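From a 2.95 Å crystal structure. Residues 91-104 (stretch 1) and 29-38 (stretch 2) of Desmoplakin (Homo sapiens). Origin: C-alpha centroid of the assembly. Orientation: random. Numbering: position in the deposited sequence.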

ATOM      1  N   HIS A  91      10.909  22.823  42.693  1.00 76.21           N
ATOM      2  CA  HIS A  91      11.624  21.947  41.770  1.00 74.22           C
ATOM      3  C   HIS A  91      10.978  20.565  41.731  1.00 72.09           C
ATOM      4  O   HIS A  91      10.843  19.960  40.666  1.00 70.00           O
ATOM      5  CB  HIS A  91      13.099  21.837  42.157  1.00 75.84           C
ATOM      6  CG  HIS A  91      13.933  22.994  41.697  1.00 79.48           C
ATOM      7  ND1 HIS A  91      15.021  23.455  42.407  1.00 82.94           N
ATOM      8  CD2 HIS A  91      13.842  23.775  40.596  1.00 81.34           C
ATOM      9  CE1 HIS A  91      15.562  24.475  41.763  1.00 86.22           C
ATOM     10  NE2 HIS A  91      14.868  24.688  40.661  1.00 86.21           N
ATOM     11  N   LEU A  92      10.578  20.076  42.901  1.00 70.02           N
ATOM     12  CA  LEU A  92       9.863  18.810  42.993  1.00 70.38           C
ATOM     13  C   LEU A  92       8.547  18.897  42.227  1.00 70.37           C
ATOM     14  O   LEU A  92       8.249  18.045  41.389  1.00 69.16           O
ATOM     15  CB  LEU A  92       9.608  18.439  44.455  1.00 74.44           C
ATOM     16  CG  LEU A  92      10.799  17.912  45.253  1.00 75.01           C
ATOM     17  CD1 LEU A  92      10.368  17.517  46.651  1.00 80.13           C
ATOM     18  CD2 LEU A  92      11.420  16.728  44.543  1.00 72.84           C
ATOM     19  N   ARG A  93       7.766  19.934  42.516  1.00 94.28           N
ATOM     20  CA  ARG A  93       6.503  20.163  41.828  1.00 94.98           C
ATOM     21  C   ARG A  93       6.670  20.133  40.312  1.00 91.21           C
ATOM     22  O   ARG A  93       6.063  19.310  39.629  1.00 90.77           O
ATOM     23  CB  ARG A  93       5.908  21.504  42.255  1.00 97.23           C
ATOM     24  CG  ARG A  93       4.988  21.424  43.455  1.00102.81           C
ATOM     25  CD  ARG A  93       3.680  20.759  43.079  1.00106.23           C
ATOM     26  NE  ARG A  93       2.573  21.265  43.883  1.00112.80           N
ATOM     27  CZ  ARG A  93       1.290  21.070  43.597  1.00117.55           C
ATOM     28  NH1 ARG A  93       0.945  20.377  42.517  1.00115.86           N
ATOM     29  NH2 ARG A  93       0.351  21.571  44.389  1.00124.66           N
ATOM     30  N   GLN A  94       7.492  21.043  39.797  1.00 84.85           N
ATOM     31  CA  GLN A  94       7.758  21.131  38.366  1.00 82.73           C
ATOM     32  C   GLN A  94       8.082  19.760  37.788  1.00 80.49           C
ATOM     33  O   GLN A  94       7.601  19.407  36.712  1.00 79.12           O
ATOM     34  CB  GLN A  94       8.916  22.095  38.091  1.00 83.72           C
ATOM     35  CG  GLN A  94       8.687  23.525  38.562  1.00 86.46           C
ATOM     36  CD  GLN A  94       9.877  24.426  38.281  1.00 89.49           C
ATOM     37  OE1 GLN A  94      11.011  24.112  38.645  1.00 90.30           O
ATOM     38  NE2 GLN A  94       9.623  25.552  37.624  1.00 92.37           N
ATOM     39  N   LEU A  95       8.897  18.991  38.507  1.00 72.65           N
ATOM     40  CA  LEU A  95       9.287  17.656  38.059  1.00 70.97           C
ATOM     41  C   LEU A  95       8.076  16.747  37.929  1.00 71.63           C
ATOM     42  O   LEU A  95       7.810  16.203  36.856  1.00 70.06           O
ATOM     43  CB  LEU A  95      10.294  17.025  39.023  1.00 71.66           C
ATOM     44  CG  LEU A  95      10.883  15.679  38.591  1.00 70.32           C
ATOM     45  CD1 LEU A  95      11.663  15.832  37.299  1.00 68.65           C
ATOM     46  CD2 LEU A  95      11.767  15.086  39.677  1.00 71.76           C
ATOM     47  N   GLN A  96       7.344  16.584  39.027  1.00 67.70           N
ATOM     48  CA  GLN A  96       6.183  15.709  39.043  1.00 70.98           C
ATOM     49  C   GLN A  96       5.264  16.018  37.867  1.00 70.09           C
ATOM     50  O   GLN A  96       4.847  15.111  37.145  1.00 70.39           O
ATOM     51  CB  GLN A  96       5.422  15.839  40.360  1.00 76.98           C
ATOM     52  CG  GLN A  96       4.429  14.717  40.615  1.00 83.31           C
ATOM     53  CD  GLN A  96       3.595  14.953  41.859  1.00 91.31           C
ATOM     54  OE1 GLN A  96       2.890  15.958  41.965  1.00 92.87           O
ATOM     55  NE2 GLN A  96       3.671  14.026  42.809  1.00 96.57           N
ATOM     56  N   ASN A  97       4.956  17.294  37.666  1.00 88.53           N
ATOM     57  CA  ASN A  97       4.114  17.688  36.543  1.00 87.98           C
ATOM     58  C   ASN A  97       4.659  17.191  35.211  1.00 84.08           C
ATOM     59  O   ASN A  97       4.002  16.423  34.510  1.00 84.47           O
ATOM     60  CB  ASN A  97       3.926  19.203  36.498  1.00 88.06           C
ATOM     61  CG  ASN A  97       2.902  19.692  37.504  1.00 92.83           C
ATOM     62  OD1 ASN A  97       2.738  19.109  38.578  1.00 96.25           O
ATOM     63  ND2 ASN A  97       2.199  20.766  37.159  1.00 93.92           N
ATOM     64  N   ILE A  98       5.868  17.624  34.872  1.00 72.88           N
ATOM     65  CA  ILE A  98       6.459  17.301  33.576  1.00 70.37           C
ATOM     66  C   ILE A  98       6.529  15.795  33.335  1.00 69.37           C
ATOM     67  O   ILE A  98       6.327  15.335  32.212  1.00 68.11           O
ATOM     68  CB  ILE A  98       7.861  17.940  33.395  1.00 70.05           C
ATOM     69  CG1 ILE A  98       8.254  17.951  31.917  1.00 69.53           C
ATOM     70  CG2 ILE A  98       8.904  17.225  34.242  1.00 69.77           C
ATOM     71  CD1 ILE A  98       7.369  18.830  31.064  1.00 70.51           C
ATOM     72  N   ILE A  99       6.798  15.027  34.386  1.00 80.34           N
ATOM     73  CA  ILE A  99       6.902  13.578  34.248  1.00 80.35           C
ATOM     74  C   ILE A  99       5.538  12.919  34.085  1.00 83.43           C
ATOM     75  O   ILE A  99       5.340  12.115  33.181  1.00 82.73           O
ATOM     76  CB  ILE A  99       7.634  12.945  35.434  1.00 81.76           C
ATOM     77  CG1 ILE A  99       9.031  13.543  35.566  1.00 79.61           C
ATOM     78  CG2 ILE A  99       7.729  11.440  35.259  1.00 82.70           C
ATOM     79  CD1 ILE A  99       9.861  12.890  36.634  1.00 80.94           C
ATOM     80  N   GLN A 100       4.605  13.258  34.968  1.00 65.02           N
ATOM     81  CA  GLN A 100       3.237  12.764  34.861  1.00 70.19           C
ATOM     82  C   GLN A 100       2.706  12.967  33.450  1.00 67.90           C
ATOM     83  O   GLN A 100       2.191  12.035  32.826  1.00 69.76           O
ATOM     84  CB  GLN A 100       2.327  13.476  35.864  1.00 75.72           C
ATOM     85  CG  GLN A 100       2.552  13.058  37.302  1.00 80.64           C
ATOM     86  CD  GLN A 100       1.630  13.774  38.264  1.00 86.80           C
ATOM     87  OE1 GLN A 100       1.024  14.790  37.922  1.00 85.93           O
ATOM     88  NE2 GLN A 100       1.516  13.245  39.475  1.00 93.85           N
ATOM     89  N   ALA A 101       2.840  14.191  32.951  1.00 79.66           N
ATOM     90  CA  ALA A 101       2.387  14.527  31.610  1.00 77.87           C
ATOM     91  C   ALA A 101       3.042  13.634  30.562  1.00 74.60           C
ATOM     92  O   ALA A 101       2.355  12.981  29.775  1.00 75.71           O
ATOM     93  CB  ALA A 101       2.665  15.990  31.312  1.00 75.76           C
ATOM     94  N   THR A 102       4.372  13.604  30.560  1.00 65.19           N
ATOM     95  CA  THR A 102       5.116  12.816  29.584  1.00 62.58           C
ATOM     96  C   THR A 102       4.807  11.333  29.730  1.00 64.15           C
ATOM     97  O   THR A 102       4.795  10.583  28.754  1.00 63.14           O
ATOM     98  CB  THR A 102       6.628  13.028  29.736  1.00 60.60           C
ATOM     99  OG1 THR A 102       6.918  14.424  29.641  1.00 60.89           O
ATOM    100  CG2 THR A 102       7.382  12.300  28.642  1.00 58.84           C
ATOM    101  N   SER A 103       4.554  10.917  30.963  1.00 68.79           N
ATOM    102  CA  SER A 103       4.266   9.525  31.246  1.00 69.27           C
ATOM    103  C   SER A 103       2.971   9.104  30.561  1.00 72.98           C
ATOM    104  O   SER A 103       2.920   8.074  29.890  1.00 73.53           O
ATOM    105  CB  SER A 103       4.166   9.310  32.753  1.00 74.05           C
ATOM    106  OG  SER A 103       4.638   8.026  33.105  1.00 74.14           O
ATOM    107  N   ARG A 104       1.930   9.914  30.728  1.00 75.98           N
ATOM    108  CA  ARG A 104       0.632   9.638  30.125  1.00 80.71           C
ATOM    109  C   ARG A 104       0.672   9.826  28.613  1.00 75.84           C
ATOM    110  O   ARG A 104      -0.096   9.206  27.879  1.00 78.64           O
ATOM    111  CB  ARG A 104      -0.450  10.542  30.725  1.00 85.88           C
ATOM    112  CG  ARG A 104      -0.610  10.430  32.233  1.00 92.19           C
ATOM    113  CD  ARG A 104      -2.016  10.826  32.652  1.00100.93           C
ATOM    114  NE  ARG A 104      -3.016   9.969  32.018  1.00106.78           N
ATOM    115  CZ  ARG A 104      -4.327  10.188  32.052  1.00111.57           C
ATOM    116  NH1 ARG A 104      -4.806  11.250  32.692  1.00114.70           N
ATOM    117  NH2 ARG A 104      -5.157   9.350  31.445  1.00112.56           N
TER
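Stretch 2 29-38: AWGVDLASVE

Knobs-into-holes packing is usually illustrated with long coiled coils, but its elements can be seen within little more than one turn of a helix, as this pair of segments from desmoplakin illustrates. Residues 91-104 lie within a continuous helix, its backbone regularly bonded from residue i+4 to residue i. Against it lies a segment of two parts: an extended strip, Ala 29 to Gly 31, turning through Val 32 and Asp 33 into a helix that starts at Leu 34 and runs on beyond Glu 38. The two helices are nearly antiparallel, with a signed crossing angle of -156°, and their axes approach to 10.2 Å. Gln 96 lies nearest Val 37, with CA atoms 6.4 Å apart, while Ile 99 lies nearest Val 32, with CA atoms 6.6 Å apart.

Two bumps on the second helix define the fit. Val 37 points toward the first helix and enters the hollow formed by Leu 92, Leu 95, Gln 96 and Ile 99. Its CG1 lies 3.7 Å from CB of Gln 96, and its CG2 reaches 4.0 Å from CD2 of Leu 95. One turn further along the first helix, Leu 34 fills the next hollow, among Gln 96, Ile 99, Gln 100 and Ser 103. Its CA-to-CB bond points sideways, but the end of the side chain comes nearer, placing CD2 3.5 Å from CG2 of Ile 99 and 3.9 Å from CG of Gln 100. Ile 99 and Gln 96 thus border both hollows. Ile 99 also extends to the turn before the second helix, where its CD1 packs 3.4 Å from CA of Val 32.

The preceding loop extends the contact toward the start of the first segment. Trp 30, the residue of the loop most covered by the first helix, swings its indole inward: CZ3 is 3.5 Å from CD2 of Leu 92, and CH2 is 4.1 Å from CB of His 91. CD2 of Leu 95 meets the ring at its edge, 4.0 Å from CE3, and also lies 3.7 Å from O of Gly 31; with its contact to Val 37, it touches loop and helix alike.

Asp 33 caps the new helix: its OD2 accepts a hydrogen bond from OG of Ser 36 at 2.8 Å and a weak capping bond from N of Ser 36 at 3.0 Å. Across the interface, the fit is mainly apolar; OE1 of Glu 38 approaches NE2 of Gln 96 to 3.1 Å. Together the two segments bury 591 Å².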

ATOM      1  N   ALA A  29      18.009  11.983  45.901  1.00 79.64           N
ATOM      2  CA  ALA A  29      18.380  11.614  44.542  1.00 77.05           C
ATOM      3  C   ALA A  29      17.278  12.006  43.569  1.00 75.02           C
ATOM      4  O   ALA A  29      16.098  11.811  43.849  1.00 75.73           O
ATOM      5  CB  ALA A  29      18.674  10.128  44.455  1.00 77.61           C
ATOM      6  N   TRP A  30      17.667  12.576  42.433  1.00 83.51           N
ATOM      7  CA  TRP A  30      16.708  12.975  41.411  1.00 82.07           C
ATOM      8  C   TRP A  30      16.349  11.807  40.500  1.00 80.07           C
ATOM      9  O   TRP A  30      17.224  11.204  39.879  1.00 79.32           O
ATOM     10  CB  TRP A  30      17.261  14.132  40.580  1.00 82.55           C
ATOM     11  CG  TRP A  30      17.396  15.406  41.346  1.00 85.17           C
ATOM     12  CD1 TRP A  30      18.557  16.032  41.704  1.00 87.47           C
ATOM     13  CD2 TRP A  30      16.330  16.214  41.859  1.00 86.64           C
ATOM     14  NE1 TRP A  30      18.280  17.182  42.405  1.00 89.92           N
ATOM     15  CE2 TRP A  30      16.920  17.316  42.513  1.00 89.49           C
ATOM     16  CE3 TRP A  30      14.936  16.113  41.827  1.00 86.69           C
ATOM     17  CZ2 TRP A  30      16.164  18.309  43.129  1.00 92.15           C
ATOM     18  CZ3 TRP A  30      14.187  17.100  42.439  1.00 88.72           C
ATOM     19  CH2 TRP A  30      14.803  18.184  43.081  1.00 91.06           C
ATOM     20  N   GLY A  31      15.062  11.488  40.425  1.00112.19           N
ATOM     21  CA  GLY A  31      14.609  10.382  39.605  1.00110.87           C
ATOM     22  C   GLY A  31      13.242  10.627  39.005  1.00110.91           C
ATOM     23  O   GLY A  31      12.465  11.428  39.520  1.00112.93           O
ATOM     24  N   VAL A  32      12.949   9.931  37.913  1.00 67.73           N
ATOM     25  CA  VAL A  32      11.670  10.085  37.231  1.00 68.18           C
ATOM     26  C   VAL A  32      10.668   9.017  37.655  1.00 70.84           C
ATOM     27  O   VAL A  32       9.551   8.966  37.142  1.00 72.24           O
ATOM     28  CB  VAL A  32      11.834  10.070  35.697  1.00 65.58           C
ATOM     29  CG1 VAL A  32      12.844  11.125  35.265  1.00 64.86           C
ATOM     30  CG2 VAL A  32      12.255   8.699  35.224  1.00 64.15           C
ATOM     31  N   ASP A  33      11.069   8.165  38.594  1.00 62.02           N
ATOM     32  CA  ASP A  33      10.156   7.187  39.169  1.00 66.47           C
ATOM     33  C   ASP A  33       9.093   7.905  39.979  1.00 70.89           C
ATOM     34  O   ASP A  33       9.327   8.264  41.126  1.00 73.22           O
ATOM     35  CB  ASP A  33      10.906   6.200  40.064  1.00 68.62           C
ATOM     36  CG  ASP A  33       9.971   5.264  40.813  1.00 75.16           C
ATOM     37  OD1 ASP A  33       9.238   4.497  40.150  1.00 76.57           O
ATOM     38  OD2 ASP A  33       9.972   5.283  42.061  1.00 77.85           O
ATOM     39  N   LEU A  34       7.927   8.120  39.379  1.00 72.54           N
ATOM     40  CA  LEU A  34       6.870   8.900  40.022  1.00 73.21           C
ATOM     41  C   LEU A  34       6.624   8.505  41.476  1.00 77.70           C
ATOM     42  O   LEU A  34       6.240   9.340  42.294  1.00 80.19           O
ATOM     43  CB  LEU A  34       5.569   8.824  39.219  1.00 75.98           C
ATOM     44  CG  LEU A  34       5.580   9.612  37.907  1.00 71.50           C
ATOM     45  CD1 LEU A  34       4.294   9.383  37.131  1.00 74.88           C
ATOM     46  CD2 LEU A  34       5.797  11.094  38.167  1.00 71.07           C
ATOM     47  N   ALA A  35       6.851   7.237  41.798  1.00 81.25           N
ATOM     48  CA  ALA A  35       6.671   6.757  43.163  1.00 82.51           C
ATOM     49  C   ALA A  35       7.677   7.395  44.121  1.00 82.51           C
ATOM     50  O   ALA A  35       7.359   7.648  45.282  1.00 84.51           O
ATOM     51  CB  ALA A  35       6.776   5.240  43.209  1.00 81.82           C
ATOM     52  N   SER A  36       8.887   7.644  43.628  1.00 89.91           N
ATOM     53  CA  SER A  36       9.916   8.334  44.402  1.00 89.92           C
ATOM     54  C   SER A  36       9.561   9.805  44.547  1.00 91.35           C
ATOM     55  O   SER A  36       9.494  10.336  45.657  1.00 92.93           O
ATOM     56  CB  SER A  36      11.278   8.213  43.716  1.00 85.41           C
ATOM     57  OG  SER A  36      11.699   6.865  43.628  1.00 86.30           O
ATOM     58  N   VAL A  37       9.345  10.459  43.411  1.00 68.26           N
ATOM     59  CA  VAL A  37       8.939  11.859  43.382  1.00 68.88           C
ATOM     60  C   VAL A  37       7.843  12.130  44.412  1.00 76.28           C
ATOM     61  O   VAL A  37       7.853  13.164  45.075  1.00 78.36           O
ATOM     62  CB  VAL A  37       8.451  12.273  41.973  1.00 66.40           C
ATOM     63  CG1 VAL A  37       8.019  13.724  41.962  1.00 66.10           C
ATOM     64  CG2 VAL A  37       9.541  12.039  40.937  1.00 60.30           C
ATOM     65  N   GLU A  38       6.913  11.192  44.555  1.00 91.90           N
ATOM     66  CA  GLU A  38       5.795  11.354  45.480  1.00 95.52           C
ATOM     67  C   GLU A  38       6.240  11.357  46.938  1.00 95.83           C
ATOM     68  O   GLU A  38       5.781  12.176  47.731  1.00 98.52           O
ATOM     69  CB  GLU A  38       4.748  10.258  45.260  1.00 96.06           C
ATOM     70  CG  GLU A  38       3.593  10.297  46.252  1.00100.23           C
ATOM     71  CD  GLU A  38       2.786  11.582  46.161  1.00102.55           C
ATOM     72  OE1 GLU A  38       2.608  12.094  45.037  1.00102.34           O
ATOM     73  OE2 GLU A  38       2.332  12.085  47.211  1.00104.55           O
TER